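Local coordinates for LipS lipolytic enzyme (Unidentified, PDB 4FBL), which is a thermostable lipase of the alpha/beta hydrolase fold, probably hydrolysing ester bonds of lipids through a serine nucleophile, at residues C119-M124 against R144-M149. Sequence-based numbering, arbitrary orientation.
Sequences CDVLFM and RFAGIM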
loop_
_atom_site.group_PDB
_atom_site.type_symbol
_atom_site.label_atom_id
_atom_site.label_comp_id
_atom_site.label_asym_id
_atom_site.label_seq_id
_atom_site.Cartn_x
_atom_site.Cartn_y
_atom_site.Cartn_z
ATOM N N CYS C 119 -10.938 18.289 24.769
ATOM C CA CYS C 119 -11.375 19.151 23.649
ATOM C C CYS C 119 -12.678 18.712 23.094
ATOM O O CYS C 119 -12.979 17.564 23.035
ATOM C CB CYS C 119 -10.352 19.082 22.483
ATOM S SG CYS C 119 -8.854 19.621 23.022
ATOM N N ASP C 120 -13.426 19.679 22.568
ATOM C CA ASP C 120 -14.679 19.430 21.849
ATOM C C ASP C 120 -14.544 19.382 20.321
ATOM O O ASP C 120 -15.422 18.963 19.680
ATOM C CB ASP C 120 -15.637 20.676 22.133
ATOM C CG ASP C 120 -16.035 20.766 23.621
ATOM O OD1 ASP C 120 -16.120 19.665 24.250
ATOM O OD2 ASP C 120 -16.229 21.903 24.161
ATOM N N VAL C 121 -13.524 20.019 19.791
ATOM C CA VAL C 121 -13.328 20.205 18.329
ATOM C C VAL C 121 -11.886 19.773 18.047
ATOM O O VAL C 121 -11.011 20.147 18.811
ATOM C CB VAL C 121 -13.437 21.737 17.995
ATOM C CG1 VAL C 121 -13.448 22.005 16.503
ATOM C CG2 VAL C 121 -14.673 22.275 18.644
ATOM N N LEU C 122 -11.653 19.023 16.951
ATOM C CA LEU C 122 -10.302 18.597 16.635
ATOM C C LEU C 122 -9.924 19.004 15.258
ATOM O O LEU C 122 -10.744 18.935 14.374
ATOM C CB LEU C 122 -10.275 17.063 16.708
ATOM C CG LEU C 122 -10.030 16.408 18.086
ATOM C CD1 LEU C 122 -11.010 16.638 19.254
ATOM C CD2 LEU C 122 -9.680 14.874 17.895
ATOM N N PHE C 123 -8.654 19.390 15.059
ATOM C CA PHE C 123 -8.071 19.499 13.706
ATOM C C PHE C 123 -6.835 18.583 13.608
ATOM O O PHE C 123 -6.251 18.249 14.618
ATOM C CB PHE C 123 -7.631 20.942 13.376
ATOM C CG PHE C 123 -8.784 21.923 13.286
ATOM C CD1 PHE C 123 -9.425 22.361 14.470
ATOM C CD2 PHE C 123 -9.276 22.367 12.035
ATOM C CE1 PHE C 123 -10.468 23.236 14.454
ATOM C CE2 PHE C 123 -10.394 23.273 12.012
ATOM C CZ PHE C 123 -10.945 23.700 13.279
ATOM N N MET C 124 -6.375 18.302 12.383
ATOM C CA MET C 124 -5.149 17.543 12.283
ATOM C C MET C 124 -4.387 18.084 11.093
ATOM O O MET C 124 -4.958 18.506 10.088
ATOM C CB MET C 124 -5.463 16.006 12.177
ATOM C CG MET C 124 -4.078 15.214 12.007
ATOM S SD MET C 124 -4.478 13.455 12.150
ATOM C CE MET C 124 -2.799 12.804 11.839
ATOM N N ARG C 144 -15.128 13.167 12.717
ATOM C CA ARG C 144 -14.509 13.470 13.942
ATOM C C ARG C 144 -13.785 14.836 13.889
ATOM O O ARG C 144 -13.651 15.533 14.903
ATOM C CB ARG C 144 -13.541 12.402 14.240
ATOM C CG ARG C 144 -13.166 12.551 15.680
ATOM C CD ARG C 144 -12.624 11.207 16.106
ATOM N NE ARG C 144 -13.583 10.216 16.608
ATOM C CZ ARG C 144 -13.208 9.103 17.253
ATOM N NH1 ARG C 144 -11.907 8.827 17.470
ATOM N NH2 ARG C 144 -14.143 8.267 17.693
ATOM N N PHE C 145 -13.293 15.204 12.703
ATOM C CA PHE C 145 -12.440 16.399 12.582
ATOM C C PHE C 145 -13.234 17.570 12.063
ATOM O O PHE C 145 -14.048 17.418 11.159
ATOM C CB PHE C 145 -11.223 16.102 11.675
ATOM C CG PHE C 145 -10.239 15.158 12.330
ATOM C CD1 PHE C 145 -9.286 15.655 13.225
ATOM C CD2 PHE C 145 -10.346 13.793 12.148
ATOM C CE1 PHE C 145 -8.394 14.786 13.939
ATOM C CE2 PHE C 145 -9.428 12.920 12.810
ATOM C CZ PHE C 145 -8.462 13.450 13.669
ATOM N N ALA C 146 -12.990 18.736 12.614
ATOM C CA ALA C 146 -13.569 19.996 12.001
ATOM C C ALA C 146 -12.750 20.486 10.754
ATOM O O ALA C 146 -13.214 21.306 9.957
ATOM C CB ALA C 146 -13.640 21.139 13.064
ATOM N N GLY C 147 -11.554 19.988 10.561
ATOM C CA GLY C 147 -10.726 20.444 9.450
ATOM C C GLY C 147 -9.372 19.746 9.438
ATOM O O GLY C 147 -8.897 19.259 10.477
ATOM N N ILE C 148 -8.738 19.657 8.262
ATOM C CA ILE C 148 -7.411 19.052 8.194
ATOM C C ILE C 148 -6.505 19.958 7.306
ATOM O O ILE C 148 -7.011 20.643 6.410
ATOM C CB ILE C 148 -7.386 17.554 7.620
ATOM C CG1 ILE C 148 -8.100 17.494 6.275
ATOM C CG2 ILE C 148 -8.060 16.544 8.604
ATOM C CD1 ILE C 148 -7.727 16.277 5.298
ATOM N N MET C 149 -5.186 19.879 7.559
ATOM C CA MET C 149 -4.196 20.632 6.789
ATOM C C MET C 149 -3.023 19.676 6.438
ATOM O O MET C 149 -1.989 19.773 7.002
ATOM C CB MET C 149 -3.687 21.780 7.671
ATOM C CG MET C 149 -4.889 22.688 8.234
ATOM S SD MET C 149 -5.394 22.095 9.909
ATOM C CE MET C 149 -4.289 23.070 10.872
HETATM O O HOH W 1 -14.046 18.043 15.771
#
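The ring of Phe123 receives Ala146 over one face, the methyl CB lying 4.1 Å from the ring centroid and 27° off its normal, a CH-pi contact. Val121 CG1 reaches the same methyl at 3.6 Å. Beside the ring runs the backbone of Gly147, whose CA is 3.5 Å from Phe123 CD2. On the other side of the sheet, Phe145 offers CE1 to Met124 CB at 3.6 Å and CD1 to Leu122 CB, the Leu122 and Phe145 side chains crossing obliquely. Met124 has CG anti to its backbone N (chi1 178°), and the chain is extended beyond it (chi2 171°); the sulfur lies obliquely to the Phe145 ring, a Met-aromatic contact. Replacing Phe123 by an alanine would probably leave the Ala146 methyl without its ring partner and open a gap beside Gly147. The two segments belong to the beta-alpha-beta crossover of strand 121-127, helix 129-140 and strand 147-151, two neighbouring strands in the middle of the alpha/beta hydrolase sheet, here joined at their N-terminal ends; the first strand leads toward the probable nucleophile elbow. Helices 101-118 and 129-140 cover the face bearing Phe145 and Met124, while helix 267-279 packs against Phe123. Between these parallel strands Ala146 N donates to Leu122 O and Met149 N to Met124 O, each at 2.9 Å, with a weaker bond from Met124 N to Gly147 O. Near the start of the pairing a water bridges the backbones, accepting from Leu122 N at 2.8 Å and donating to Arg144 O.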